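Local coordinates for Iron(III) ABC transporter, periplasmic iron-compound-binding protein (Vibrio cholerae, PDB 5GGY) that probably binds ferric siderophores of the hydroxamate type, such as Desferal, in the periplasm and delivers them to an iron-importing ABC transporter, at residues Leu22-Leu27 with Ser44-Trp49; Pro160-Leu165 with Tyr219-Leu224; Phe223-Glu228 with Val252-Ser257. One frame throughout, in Å; residues are numbered along the deposited sequence.

Interaction 1 (Leu22-Leu27 with Ser44-Trp49); sequences LNWDLL and SSYVQW
The backbone oxygen of Ser45 receives two amide hydrogens from its own helix, from Trp49 N at 3.0 Å and more weakly from Gln48 N, while CH2 of Trp24 rests near this oxygen at 3.7 Å. No hydrogen bond spans the two segments; the contact is a worked example of aromatic packing between helices, a cluster of Trp24, Tyr46 and Trp49. Trp24 lays one indole face on helix 43-49, with Tyr46 CA 4.2 Å from the centroid of the six-membered ring in a CH-pi contact. The Tyr46 ring, its CG anti to the backbone N (chi1 179°), turns its edge to that face in a T-shaped pair. The centroids of the tyrosine ring and the five-membered ring of Trp24 are 5.2 Å apart and the planes stand at 88°. Leu27 lends a methyl, CD2, to Tyr46 CE1 at 3.6 Å. At the six-membered ring, Trp49 CB approaches Trp24 CZ3 obliquely at 3.7 Å, although the two indoles barely overlap. Polar ends are held elsewhere: Trp24 NE1 bonds to Pro41 O, which helps fix the indole's rotation, and Tyr46 OH is hydrogen-bonded to Pro53 O. Around Trp24, Arg65 adds a cation-pi contact and Trp256 an edge-to-face ring. Helix 43-49 thus packs against the first turn of helix 24-32, whose Leu27 also touches Val21 of strand 19-21, an outer strand of a parallel sheet.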
loop_
_atom_site.group_PDB
_atom_site.type_symbol
_atom_site.label_atom_id
_atom_site.label_comp_id
_atom_site.label_asym_id
_atom_site.label_seq_id
_atom_site.Cartn_x
_atom_site.Cartn_y
_atom_site.Cartn_z
ATOM N N LEU A 22 -2.113 -21.380 -13.286
ATOM C CA LEU A 22 -1.130 -22.459 -13.215
ATOM C C LEU A 22 -0.267 -22.433 -11.958
ATOM O O LEU A 22 0.592 -23.292 -11.780
ATOM C CB LEU A 22 -0.223 -22.426 -14.443
ATOM C CG LEU A 22 -0.931 -22.585 -15.787
ATOM C CD1 LEU A 22 0.091 -22.748 -16.889
ATOM C CD2 LEU A 22 -1.892 -23.763 -15.759
ATOM N N ASN A 23 -0.487 -21.453 -11.090
ATOM C CA ASN A 23 0.268 -21.380 -9.847
ATOM C C ASN A 23 -0.603 -20.922 -8.683
ATOM O O ASN A 23 -1.640 -20.290 -8.884
ATOM C CB ASN A 23 1.472 -20.454 -10.007
ATOM C CG ASN A 23 2.762 -21.095 -9.540
ATOM O OD1 ASN A 23 2.915 -22.315 -9.591
ATOM N ND2 ASN A 23 3.698 -20.274 -9.081
ATOM N N TRP A 24 -0.177 -21.249 -7.467
ATOM C CA TRP A 24 -0.969 -20.968 -6.275
ATOM C C TRP A 24 -1.032 -19.483 -5.933
ATOM O O TRP A 24 -2.053 -19.004 -5.436
ATOM C CB TRP A 24 -0.419 -21.752 -5.084
ATOM C CG TRP A 24 -0.802 -23.196 -5.114
ATOM C CD1 TRP A 24 -1.668 -23.795 -5.986
ATOM C CD2 TRP A 24 -0.338 -24.229 -4.236
ATOM N NE1 TRP A 24 -1.771 -25.136 -5.704
ATOM C CE2 TRP A 24 -0.964 -25.428 -4.634
ATOM C CE3 TRP A 24 0.545 -24.259 -3.154
ATOM C CZ2 TRP A 24 -0.736 -26.641 -3.988
ATOM C CZ3 TRP A 24 0.769 -25.463 -2.514
ATOM C CH2 TRP A 24 0.132 -26.637 -2.933
ATOM N N ASP A 25 0.053 -18.758 -6.190
ATOM C CA ASP A 25 0.079 -17.326 -5.914
ATOM C C ASP A 25 -0.912 -16.611 -6.825
ATOM O O ASP A 25 -1.690 -15.773 -6.375
ATOM C CB ASP A 25 1.494 -16.759 -6.084
ATOM C CG ASP A 25 2.050 -16.966 -7.479
ATOM O OD1 ASP A 25 1.566 -17.872 -8.188
ATOM O OD2 ASP A 25 2.974 -16.219 -7.867
ATOM N N LEU A 26 -0.890 -16.973 -8.105
ATOM C CA LEU A 26 -1.820 -16.430 -9.087
ATOM C C LEU A 26 -3.247 -16.873 -8.801
ATOM O O LEU A 26 -4.195 -16.123 -9.034
ATOM C CB LEU A 26 -1.420 -16.859 -10.498
ATOM C CG LEU A 26 -0.113 -16.278 -11.032
ATOM C CD1 LEU A 26 0.184 -16.801 -12.433
ATOM C CD2 LEU A 26 -0.160 -14.753 -11.016
ATOM N N LEU A 27 -3.393 -18.099 -8.309
ATOM C CA LEU A 27 -4.700 -18.614 -7.922
ATOM C C LEU A 27 -5.287 -17.758 -6.813
ATOM O O LEU A 27 -6.475 -17.445 -6.824
ATOM C CB LEU A 27 -4.600 -20.072 -7.470
ATOM C CG LEU A 27 -5.899 -20.719 -6.980
ATOM C CD1 LEU A 27 -7.020 -20.561 -7.999
ATOM C CD2 LEU A 27 -5.676 -22.188 -6.659
ATOM N N SER A 44 -6.280 -30.025 -3.905
ATOM C CA SER A 44 -6.372 -30.722 -2.626
ATOM C C SER A 44 -5.153 -30.418 -1.764
ATOM O O SER A 44 -5.231 -30.435 -0.539
ATOM C CB SER A 44 -6.514 -32.230 -2.836
ATOM O OG SER A 44 -5.389 -32.756 -3.518
ATOM N N SER A 45 -4.029 -30.136 -2.415
ATOM C CA SER A 45 -2.803 -29.750 -1.721
ATOM C C SER A 45 -2.850 -28.282 -1.334
ATOM O O SER A 45 -2.245 -27.863 -0.349
ATOM C CB SER A 45 -1.579 -30.026 -2.595
ATOM O OG SER A 45 -0.752 -30.998 -1.994
ATOM N N TYR A 46 -3.583 -27.508 -2.124
ATOM C CA TYR A 46 -3.827 -26.099 -1.844
ATOM C C TYR A 46 -4.521 -25.936 -0.497
ATOM O O TYR A 46 -4.220 -25.013 0.259
ATOM C CB TYR A 46 -4.671 -25.479 -2.965
ATOM C CG TYR A 46 -5.017 -24.012 -2.779
ATOM C CD1 TYR A 46 -4.281 -23.018 -3.415
ATOM C CD2 TYR A 46 -6.092 -23.622 -1.987
ATOM C CE1 TYR A 46 -4.600 -21.681 -3.259
ATOM C CE2 TYR A 46 -6.412 -22.285 -1.821
ATOM C CZ TYR A 46 -5.667 -21.322 -2.461
ATOM O OH TYR A 46 -5.987 -19.995 -2.299
ATOM N N VAL A 47 -5.455 -26.838 -0.211
ATOM C CA VAL A 47 -6.217 -26.808 1.034
ATOM C C VAL A 47 -5.307 -26.885 2.258
ATOM O O VAL A 47 -5.539 -26.209 3.262
ATOM C CB VAL A 47 -7.243 -27.964 1.079
ATOM C CG1 VAL A 47 -7.924 -28.040 2.437
ATOM C CG2 VAL A 47 -8.267 -27.799 -0.038
ATOM N N GLN A 48 -4.254 -27.690 2.162
ATOM C CA GLN A 48 -3.359 -27.912 3.292
ATOM C C GLN A 48 -2.272 -26.844 3.404
ATOM O O GLN A 48 -1.884 -26.462 4.507
ATOM C CB GLN A 48 -2.714 -29.295 3.187
ATOM C CG GLN A 48 -3.711 -30.428 3.030
ATOM C CD GLN A 48 -4.656 -30.545 4.210
ATOM O OE1 GLN A 48 -4.266 -30.332 5.359
ATOM N NE2 GLN A 48 -5.909 -30.882 3.930
ATOM N N TRP A 49 -1.786 -26.363 2.265
ATOM C CA TRP A 49 -0.630 -25.471 2.251
ATOM C C TRP A 49 -0.990 -23.986 2.159
ATOM O O TRP A 49 -0.254 -23.138 2.669
ATOM C CB TRP A 49 0.305 -25.852 1.097
ATOM C CG TRP A 49 0.986 -27.176 1.293
ATOM C CD1 TRP A 49 0.561 -28.396 0.849
ATOM C CD2 TRP A 49 2.213 -27.411 1.995
ATOM N NE1 TRP A 49 1.450 -29.374 1.227
ATOM C CE2 TRP A 49 2.472 -28.795 1.933
ATOM C CE3 TRP A 49 3.119 -26.585 2.668
ATOM C CZ2 TRP A 49 3.598 -29.370 2.519
ATOM C CZ3 TRP A 49 4.236 -27.157 3.247
ATOM C CH2 TRP A 49 4.466 -28.537 3.170
#

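Interaction 2 (Pro160-Leu165 with Tyr219-Leu224); sequences PAVVTL and YVLYFL
Tyr219 opens the strand by sending its N-H to Ala161 O at 3.2 Å, and the two segments run on as parallel neighbours in the mixed sheet of the C-terminal lobe, as expected of the two-lobed periplasmic binding protein fold. The ring of Tyr219 leans on Pro160, CE2 meeting CB at 3.6 Å; Phe155 meets the same ring edge-to-face, and Leu275 of helix 262-276 touches the side chain. Its carbonyl oxygen takes the N-H of Val163. Val220 projects to the other side of the sheet, on the same face as Val163, its bridge partner, with CG2 against Val163 CG1 at 3.5 Å. Its second methyl, CG1, is met by Leu165 CD1, which comes across because CG of Leu165 sits between its backbone N and carbonyl carbon (chi1 61°). Leu221 returns to the side of Tyr219 and is flanked by two bonds, the first almost straight (179°), the second bent (147°): its N-H reaches Val163 O at 3.1 Å, and its oxygen receives Leu165 N at 3.0 Å. Its CD1 packs on CG1 of Val162, while Ile271 and Ser274 of helix 262-276 lie against the same leucine. Tyr222 joins the face of Val220; its CB touches Leu165 CD2, its hydroxyl is hydrogen-bonded to Glu229, and its ring meets Phe167 edge-to-face. Phe223 brings its ring toward Thr164 of strand 161-167, and its backbone closes the pairing: Leu165 O draws a CA-H...O contact from Tyr222 CA as well as a true hydrogen bond from Phe223 N, at 3.1 Å from the latter.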
loop_
_atom_site.group_PDB
_atom_site.type_symbol
_atom_site.label_atom_id
_atom_site.label_comp_id
_atom_site.label_asym_id
_atom_site.label_seq_id
_atom_site.Cartn_x
_atom_site.Cartn_y
_atom_site.Cartn_z
ATOM N N PRO A 160 10.212 -7.271 19.734
ATOM C CA PRO A 160 11.257 -8.302 19.733
ATOM C C PRO A 160 11.764 -8.654 18.338
ATOM O O PRO A 160 11.101 -8.361 17.344
ATOM C CB PRO A 160 10.556 -9.506 20.366
ATOM C CG PRO A 160 9.116 -9.305 20.041
ATOM C CD PRO A 160 8.898 -7.823 20.109
ATOM N N ALA A 161 12.936 -9.279 18.276
ATOM C CA ALA A 161 13.493 -9.747 17.011
ATOM C C ALA A 161 12.923 -11.117 16.661
ATOM O O ALA A 161 12.860 -12.006 17.509
ATOM C CB ALA A 161 15.012 -9.800 17.083
ATOM N N VAL A 162 12.502 -11.279 15.410
ATOM C CA VAL A 162 11.849 -12.509 14.974
ATOM C C VAL A 162 12.533 -13.112 13.751
ATOM O O VAL A 162 12.883 -12.403 12.809
ATOM C CB VAL A 162 10.358 -12.266 14.642
ATOM C CG1 VAL A 162 9.696 -13.547 14.150
ATOM C CG2 VAL A 162 9.620 -11.725 15.854
ATOM N N VAL A 163 12.733 -14.424 13.778
ATOM C CA VAL A 163 13.179 -15.145 12.596
ATOM C C VAL A 163 12.088 -16.126 12.163
ATOM O O VAL A 163 11.473 -16.802 12.990
ATOM C CB VAL A 163 14.516 -15.890 12.840
ATOM C CG1 VAL A 163 14.403 -16.846 14.013
ATOM C CG2 VAL A 163 14.965 -16.619 11.584
ATOM N N THR A 164 11.829 -16.174 10.861
ATOM C CA THR A 164 10.793 -17.044 10.313
ATOM C C THR A 164 11.393 -18.135 9.433
ATOM O O THR A 164 12.363 -17.894 8.713
ATOM C CB THR A 164 9.774 -16.245 9.494
ATOM O OG1 THR A 164 9.083 -17.131 8.606
ATOM C CG2 THR A 164 10.480 -15.166 8.682
ATOM N N LEU A 165 10.807 -19.327 9.480
ATOM C CA LEU A 165 11.312 -20.436 8.679
ATOM C C LEU A 165 10.294 -21.548 8.469
ATOM O O LEU A 165 9.249 -21.591 9.107
ATOM C CB LEU A 165 12.600 -21.016 9.306
ATOM C CG LEU A 165 12.734 -21.638 10.706
ATOM C CD1 LEU A 165 12.338 -20.676 11.820
ATOM C CD2 LEU A 165 11.992 -22.967 10.854
ATOM N N TYR A 219 12.618 -14.608 19.367
ATOM C CA TYR A 219 11.601 -15.580 18.983
ATOM C C TYR A 219 11.826 -16.277 17.641
ATOM O O TYR A 219 12.403 -15.715 16.708
ATOM C CB TYR A 219 10.231 -14.889 18.976
ATOM C CG TYR A 219 9.834 -14.326 20.326
ATOM C CD1 TYR A 219 8.900 -14.974 21.123
ATOM C CD2 TYR A 219 10.400 -13.149 20.808
ATOM C CE1 TYR A 219 8.539 -14.469 22.360
ATOM C CE2 TYR A 219 10.047 -12.638 22.045
ATOM C CZ TYR A 219 9.116 -13.300 22.815
ATOM O OH TYR A 219 8.760 -12.793 24.045
ATOM N N VAL A 220 11.343 -17.514 17.568
ATOM C CA VAL A 220 11.422 -18.330 16.364
ATOM C C VAL A 220 10.039 -18.827 15.960
ATOM O O VAL A 220 9.351 -19.483 16.741
ATOM C CB VAL A 220 12.360 -19.537 16.563
ATOM C CG1 VAL A 220 12.185 -20.548 15.439
ATOM C CG2 VAL A 220 13.801 -19.072 16.663
ATOM N N LEU A 221 9.633 -18.506 14.737
ATOM C CA LEU A 221 8.335 -18.932 14.221
ATOM C C LEU A 221 8.501 -19.858 13.020
ATOM O O LEU A 221 9.248 -19.547 12.092
ATOM C CB LEU A 221 7.487 -17.715 13.832
ATOM C CG LEU A 221 7.106 -16.740 14.948
ATOM C CD1 LEU A 221 6.332 -15.557 14.390
ATOM C CD2 LEU A 221 6.300 -17.449 16.023
ATOM N N TYR A 222 7.808 -20.995 13.038
ATOM C CA TYR A 222 7.849 -21.917 11.907
ATOM C C TYR A 222 6.449 -22.209 11.373
ATOM O O TYR A 222 5.510 -22.426 12.139
ATOM C CB TYR A 222 8.565 -23.220 12.285
ATOM C CG TYR A 222 7.912 -24.025 13.390
ATOM C CD1 TYR A 222 7.005 -25.037 13.097
ATOM C CD2 TYR A 222 8.218 -23.786 14.723
ATOM C CE1 TYR A 222 6.413 -25.777 14.101
ATOM C CE2 TYR A 222 7.630 -24.522 15.736
ATOM C CZ TYR A 222 6.728 -25.516 15.419
ATOM O OH TYR A 222 6.140 -26.250 16.423
ATOM N N PHE A 223 6.322 -22.215 10.049
ATOM C CA PHE A 223 5.023 -22.354 9.398
ATOM C C PHE A 223 4.553 -23.800 9.293
ATOM O O PHE A 223 5.317 -24.693 8.930
ATOM C CB PHE A 223 5.060 -21.737 7.995
ATOM C CG PHE A 223 5.234 -20.246 7.986
ATOM C CD1 PHE A 223 4.222 -19.418 8.432
ATOM C CD2 PHE A 223 6.400 -19.673 7.511
ATOM C CE1 PHE A 223 4.375 -18.049 8.420
ATOM C CE2 PHE A 223 6.557 -18.308 7.493
ATOM C CZ PHE A 223 5.547 -17.491 7.950
ATOM N N LEU A 224 3.284 -24.016 9.617
ATOM C CA LEU A 224 2.632 -25.293 9.370
ATOM C C LEU A 224 2.149 -25.317 7.919
ATOM O O LEU A 224 1.961 -24.263 7.315
ATOM C CB LEU A 224 1.474 -25.501 10.351
ATOM C CG LEU A 224 1.865 -25.602 11.828
ATOM C CD1 LEU A 224 0.634 -25.755 12.707
ATOM C CD2 LEU A 224 2.834 -26.753 12.056
#

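Interaction 3 (Phe223-Glu228 with Val252-Ser257); sequences FLPFAE and VRPVWS
Leu224 N donates to Val252 O at 2.7 Å, nearly straight at 170°, and this one hydrogen bond across the segments fixes the tight half of the contact. Around it the atoms are closely fitted. Leu224 O takes a CA-H...O contact from Pro254 CA at 3.2 Å, and Leu224 CB touches Pro254 CD at 3.9 Å. Phe223 and Val252 run alongside each other on one face of the sheet, and CD1 of the ring meets CB of the valine at 3.7 Å. The valine's CG1, anti to its backbone N (chi1 -175°), also bears on CE1 of the ring. Over one face of Phe223 stands Ser257 OG, 3.4 Å above the plane and displaced toward the rim. That hydroxyl is itself hydrogen-bonded to Arg166 NH1, which helps hold it above the ring. Helix 262-276 packs on the buried side through Ala270 and Ser274, both touching Val252.

In the fold, these segments lie where two adjacent parallel strands, 219-223 and 249-252, end; the chain between them passes through helices, making a beta-alpha-beta crossover. Both segments then leave the sheet as loops. The ligand cleft of this fold lies between the two lobes, and these loops probably face it; Pro254 O, bonded to Gln52 NE2, reaches the N-terminal part of the chain.

The fit between the segments slackens at Pro225. Past the cis peptide bond that precedes it, its CD comes no nearer to Pro254 CG than 4.2 Å, though Gln48 of helix 43-49 lies against both prolines and Trp49 against Pro225. Arg253 is the outward element: its CB points away from the other segment, and its NE forms a salt bridge with Glu273 OE1.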
loop_
_atom_site.group_PDB
_atom_site.type_symbol
_atom_site.label_atom_id
_atom_site.label_comp_id
_atom_site.label_asym_id
_atom_site.label_seq_id
_atom_site.Cartn_x
_atom_site.Cartn_y
_atom_site.Cartn_z
ATOM N N PHE A 223 6.322 -22.215 10.049
ATOM C CA PHE A 223 5.023 -22.354 9.398
ATOM C C PHE A 223 4.553 -23.800 9.293
ATOM O O PHE A 223 5.317 -24.693 8.930
ATOM C CB PHE A 223 5.060 -21.737 7.995
ATOM C CG PHE A 223 5.234 -20.246 7.986
ATOM C CD1 PHE A 223 4.222 -19.418 8.432
ATOM C CD2 PHE A 223 6.400 -19.673 7.511
ATOM C CE1 PHE A 223 4.375 -18.049 8.420
ATOM C CE2 PHE A 223 6.557 -18.308 7.493
ATOM C CZ PHE A 223 5.547 -17.491 7.950
ATOM N N LEU A 224 3.284 -24.016 9.617
ATOM C CA LEU A 224 2.632 -25.293 9.370
ATOM C C LEU A 224 2.149 -25.317 7.919
ATOM O O LEU A 224 1.961 -24.263 7.315
ATOM C CB LEU A 224 1.474 -25.501 10.351
ATOM C CG LEU A 224 1.865 -25.602 11.828
ATOM C CD1 LEU A 224 0.634 -25.755 12.707
ATOM C CD2 LEU A 224 2.834 -26.753 12.056
ATOM N N PRO A 225 1.955 -26.514 7.343
ATOM C CA PRO A 225 2.123 -27.844 7.936
ATOM C C PRO A 225 3.558 -28.360 7.914
ATOM O O PRO A 225 4.337 -28.039 7.020
ATOM C CB PRO A 225 1.236 -28.720 7.055
ATOM C CG PRO A 225 1.332 -28.078 5.715
ATOM C CD PRO A 225 1.425 -26.594 5.970
ATOM N N PHE A 226 3.886 -29.170 8.915
ATOM C CA PHE A 226 5.138 -29.911 8.944
ATOM C C PHE A 226 4.896 -31.280 9.563
ATOM O O PHE A 226 4.566 -31.392 10.740
ATOM C CB PHE A 226 6.217 -29.145 9.714
ATOM C CG PHE A 226 7.517 -29.890 9.831
ATOM C CD1 PHE A 226 8.148 -30.023 11.052
ATOM C CD2 PHE A 226 8.099 -30.473 8.722
ATOM C CE1 PHE A 226 9.337 -30.712 11.162
ATOM C CE2 PHE A 226 9.286 -31.163 8.829
ATOM C CZ PHE A 226 9.902 -31.284 10.049
ATOM N N ALA A 227 5.068 -32.319 8.754
ATOM C CA ALA A 227 4.679 -33.674 9.136
ATOM C C ALA A 227 5.467 -34.229 10.317
ATOM O O ALA A 227 4.986 -35.109 11.026
ATOM C CB ALA A 227 4.815 -34.612 7.943
ATOM N N GLU A 228 6.672 -33.716 10.534
ATOM C CA GLU A 228 7.535 -34.243 11.587
ATOM C C GLU A 228 7.796 -33.214 12.681
ATOM O O GLU A 228 8.890 -33.143 13.232
ATOM C CB GLU A 228 8.858 -34.720 10.990
ATOM C CG GLU A 228 8.726 -35.192 9.550
ATOM C CD GLU A 228 9.586 -36.401 9.248
ATOM O OE1 GLU A 228 9.119 -37.530 9.497
ATOM O OE2 GLU A 228 10.722 -36.228 8.753
ATOM N N VAL A 252 3.176 -21.542 13.373
ATOM C CA VAL A 252 2.257 -20.633 12.703
ATOM C C VAL A 252 1.317 -21.408 11.787
ATOM O O VAL A 252 1.762 -22.221 10.976
ATOM C CB VAL A 252 3.014 -19.564 11.885
ATOM C CG1 VAL A 252 2.037 -18.563 11.289
ATOM C CG2 VAL A 252 4.037 -18.851 12.754
ATOM N N ARG A 253 0.018 -21.152 11.925
ATOM C CA ARG A 253 -0.997 -21.836 11.130
ATOM C C ARG A 253 -0.750 -21.622 9.639
ATOM O O ARG A 253 -0.238 -20.574 9.243
ATOM C CB ARG A 253 -2.399 -21.357 11.525
ATOM C CG ARG A 253 -2.652 -19.873 11.339
ATOM C CD ARG A 253 -4.080 -19.521 11.734
ATOM N NE ARG A 253 -4.329 -18.084 11.677
ATOM C CZ ARG A 253 -4.763 -17.441 10.599
ATOM N NH1 ARG A 253 -5.000 -18.107 9.478
ATOM N NH2 ARG A 253 -4.959 -16.131 10.645
ATOM N N PRO A 254 -1.102 -22.622 8.811
ATOM C CA PRO A 254 -0.786 -22.651 7.375
ATOM C C PRO A 254 -1.089 -21.360 6.613
ATOM O O PRO A 254 -2.248 -21.014 6.395
ATOM C CB PRO A 254 -1.663 -23.794 6.857
ATOM C CG PRO A 254 -1.773 -24.718 8.012
ATOM C CD PRO A 254 -1.817 -23.842 9.234
ATOM N N VAL A 255 -0.031 -20.651 6.232
ATOM C CA VAL A 255 -0.133 -19.508 5.333
ATOM C C VAL A 255 0.967 -19.602 4.287
ATOM O O VAL A 255 2.145 -19.687 4.623
ATOM C CB VAL A 255 -0.016 -18.161 6.071
ATOM C CG1 VAL A 255 -0.065 -17.024 5.073
ATOM C CG2 VAL A 255 -1.128 -18.009 7.100
ATOM N N TRP A 256 0.575 -19.590 3.019
ATOM C CA TRP A 256 1.517 -19.771 1.923
ATOM C C TRP A 256 2.522 -18.623 1.859
ATOM O O TRP A 256 2.151 -17.460 1.678
ATOM C CB TRP A 256 0.762 -19.904 0.599
ATOM C CG TRP A 256 1.584 -20.423 -0.551
ATOM C CD1 TRP A 256 1.698 -19.864 -1.790
ATOM C CD2 TRP A 256 2.392 -21.610 -0.572
ATOM N NE1 TRP A 256 2.526 -20.623 -2.581
ATOM C CE2 TRP A 256 2.967 -21.700 -1.857
ATOM C CE3 TRP A 256 2.687 -22.601 0.369
ATOM C CZ2 TRP A 256 3.818 -22.743 -2.223
ATOM C CZ3 TRP A 256 3.532 -23.634 0.004
ATOM C CH2 TRP A 256 4.088 -23.697 -1.280
ATOM N N SER A 257 3.797 -18.964 2.014
ATOM C CA SER A 257 4.862 -17.971 2.041
ATOM C C SER A 257 5.352 -17.631 0.640
ATOM O O SER A 257 6.337 -16.913 0.474
ATOM C CB SER A 257 6.028 -18.467 2.895
ATOM O OG SER A 257 5.585 -18.910 4.167
#

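Interaction 2 is the most thoroughly buried of the three, backbone hydrogen bonds between parallel strands flanked by aliphatic and aromatic packing on both faces of the sheet. Interaction 1, also buried, replaces that regular bonding with aromatic rings set between helices of the N-terminal part of the chain. Interaction 3 is partly buried, formed by loops that leave two strand ends: it shares Phe223 and Leu224 with interaction 2 and extends the same sheet, Tyr222 O lying 2.8 Å from Val252 N, a probable hydrogen bond. Interactions 1 and 3 touch by packing, Gln48 O meeting Pro254 CB and Trp24 and Trp256 meeting edge-to-face. The centres of interactions 1 and 2 are about 23 Å apart, on opposite sides of the chain's centre.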